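Local coordinates for protein agrin (PDB 1PZ7) that probably helps organise nerve-muscle synapses as a basal lamina protein, its activity being modulated by alternative splicing and calcium binding, at residues A[177-182]-A[186-191]. Sequence-based numbering, arbitrary orientation.
Sequences RDVIVD and LHLVED
V179 and L186 face each other where the chain, having turned back after strand 175-181, begins to leave it, and two polar links join their backbones. L186 N donates to V179 O over 2.7 Å, an almost straight bond with an N-H...O angle of 174°. A water completes the pairing: it receives a hydrogen bond from V179 N at 2.9 Å and gives one to L186 O, standing where a direct backbone bond would otherwise close the pair. Strands 175-181 and 184-185 form an antiparallel hairpin at the margin of one sheet of the laminin G domain, a beta sandwich, and beyond L186 the loop curls away. Apolar contacts fill the inner side. L186 spreads its branches along the strand, CD2 lying 3.9 Å from V179 CG1 and CD1 reaching V181 CG2. L188 comes to V179 nearly at a right angle, its CD2 3.8 Å from V179 CG2; CG2 of V179 stands anti to its own carbonyl carbon, which turns that methyl to L188. The beta-branched valines suit an extended strand, while the longer leucines bridge from the departing loop; from the other sheet L150 meets V181 and L186, and L152 meets L188. The curl is secured by D191, whose OD1 accepts H187 N at 2.9 Å from above the carboxylate plane, while D191 N returns a bond to H187 O.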
loop_
_atom_site.group_PDB
_atom_site.type_symbol
_atom_site.label_atom_id
_atom_site.label_comp_id
_atom_site.label_asym_id
_atom_site.label_seq_id
_atom_site.Cartn_x
_atom_site.Cartn_y
_atom_site.Cartn_z
ATOM N N ARG A 177 10.371 4.749 -3.466
ATOM C CA ARG A 177 10.868 5.998 -2.910
ATOM C C ARG A 177 9.717 6.967 -2.692
ATOM O O ARG A 177 8.632 6.802 -3.251
ATOM C CB ARG A 177 11.905 6.634 -3.840
ATOM C CG ARG A 177 11.312 7.277 -5.083
ATOM C CD ARG A 177 12.344 7.677 -6.129
ATOM N NE ARG A 177 11.711 8.352 -7.261
ATOM C CZ ARG A 177 12.330 8.682 -8.387
ATOM N NH1 ARG A 177 11.656 9.293 -9.352
ATOM N NH2 ARG A 177 13.616 8.407 -8.555
ATOM N N ASP A 178 9.972 7.968 -1.859
ATOM C CA ASP A 178 9.039 9.070 -1.620
ATOM C C ASP A 178 7.624 8.621 -1.288
ATOM O O ASP A 178 6.651 8.975 -1.969
ATOM C CB ASP A 178 9.039 10.004 -2.828
ATOM C CG ASP A 178 10.367 10.701 -3.010
ATOM O OD1 ASP A 178 10.683 11.116 -4.144
ATOM O OD2 ASP A 178 11.158 10.891 -2.061
ATOM N N VAL A 179 7.515 7.836 -0.223
ATOM C CA VAL A 179 6.230 7.334 0.229
ATOM C C VAL A 179 5.585 8.339 1.180
ATOM O O VAL A 179 6.168 8.702 2.205
ATOM C CB VAL A 179 6.371 5.970 0.931
ATOM C CG1 VAL A 179 5.013 5.438 1.360
ATOM C CG2 VAL A 179 7.062 4.966 0.015
ATOM N N ILE A 180 4.392 8.799 0.816
ATOM C CA ILE A 180 3.642 9.749 1.626
ATOM C C ILE A 180 2.354 9.077 2.065
ATOM O O ILE A 180 1.537 8.677 1.235
ATOM C CB ILE A 180 3.309 11.026 0.830
ATOM C CG1 ILE A 180 4.520 11.519 0.026
ATOM C CG2 ILE A 180 2.770 12.112 1.769
ATOM C CD1 ILE A 180 5.719 11.903 0.841
ATOM N N VAL A 181 2.176 8.953 3.376
ATOM C CA VAL A 181 0.987 8.331 3.937
ATOM C C VAL A 181 0.246 9.368 4.763
ATOM O O VAL A 181 0.794 9.911 5.712
ATOM C CB VAL A 181 1.357 7.141 4.832
ATOM C CG1 VAL A 181 0.104 6.490 5.412
ATOM C CG2 VAL A 181 2.188 6.126 4.053
ATOM N N ASP A 182 -0.990 9.659 4.380
ATOM C CA ASP A 182 -1.812 10.604 5.121
ATOM C C ASP A 182 -1.076 11.903 5.433
ATOM O O ASP A 182 -1.028 12.352 6.573
ATOM C CB ASP A 182 -2.324 9.934 6.396
ATOM C CG ASP A 182 -3.264 8.792 6.097
ATOM O OD1 ASP A 182 -3.285 7.815 6.870
ATOM O OD2 ASP A 182 -4.009 8.789 5.090
ATOM N N LEU A 186 7.204 9.244 4.686
ATOM C CA LEU A 186 7.737 8.144 5.465
ATOM C C LEU A 186 9.255 8.160 5.406
ATOM O O LEU A 186 9.844 8.472 4.372
ATOM C CB LEU A 186 7.228 6.823 4.897
ATOM C CG LEU A 186 6.444 5.910 5.834
ATOM C CD1 LEU A 186 5.263 6.648 6.450
ATOM C CD2 LEU A 186 5.975 4.694 5.064
ATOM N N HIS A 187 9.884 7.839 6.526
ATOM C CA HIS A 187 11.327 7.681 6.571
ATOM C C HIS A 187 11.510 6.166 6.462
ATOM O O HIS A 187 11.552 5.465 7.464
ATOM C CB HIS A 187 11.904 8.241 7.873
ATOM C CG HIS A 187 11.624 9.701 8.084
ATOM N ND1 HIS A 187 11.644 10.292 9.330
ATOM C CD2 HIS A 187 11.323 10.688 7.206
ATOM C CE1 HIS A 187 11.362 11.579 9.210
ATOM N NE2 HIS A 187 11.160 11.843 7.931
ATOM N N LEU A 188 11.598 5.675 5.232
ATOM C CA LEU A 188 11.609 4.236 4.967
ATOM C C LEU A 188 12.595 3.449 5.817
ATOM O O LEU A 188 12.251 2.400 6.359
ATOM C CB LEU A 188 11.857 3.968 3.483
ATOM C CG LEU A 188 10.778 4.508 2.542
ATOM C CD1 LEU A 188 11.161 4.213 1.104
ATOM C CD2 LEU A 188 9.392 3.943 2.862
ATOM N N VAL A 189 13.813 3.954 5.932
ATOM C CA VAL A 189 14.845 3.278 6.704
ATOM C C VAL A 189 14.664 3.500 8.207
ATOM O O VAL A 189 14.574 2.543 8.974
ATOM C CB VAL A 189 16.252 3.742 6.263
ATOM C CG1 VAL A 189 17.327 3.210 7.199
ATOM C CG2 VAL A 189 16.529 3.298 4.833
ATOM N N GLU A 190 14.584 4.761 8.617
ATOM C CA GLU A 190 14.530 5.102 10.039
ATOM C C GLU A 190 13.185 4.816 10.727
ATOM O O GLU A 190 13.164 4.550 11.938
ATOM C CB GLU A 190 14.931 6.570 10.237
ATOM C CG GLU A 190 16.320 6.913 9.709
ATOM C CD GLU A 190 17.440 6.242 10.484
ATOM O OE1 GLU A 190 18.519 6.012 9.894
ATOM O OE2 GLU A 190 17.249 5.948 11.684
ATOM N N ASP A 191 12.083 4.887 9.979
ATOM C CA ASP A 191 10.740 4.642 10.524
ATOM C C ASP A 191 10.387 3.147 10.642
ATOM O O ASP A 191 9.448 2.789 11.351
ATOM C CB ASP A 191 9.657 5.335 9.670
ATOM C CG ASP A 191 9.608 6.850 9.862
ATOM O OD1 ASP A 191 8.801 7.496 9.145
ATOM O OD2 ASP A 191 10.313 7.480 10.687
HETATM O O HOH W 1 9.780 8.015 1.622
#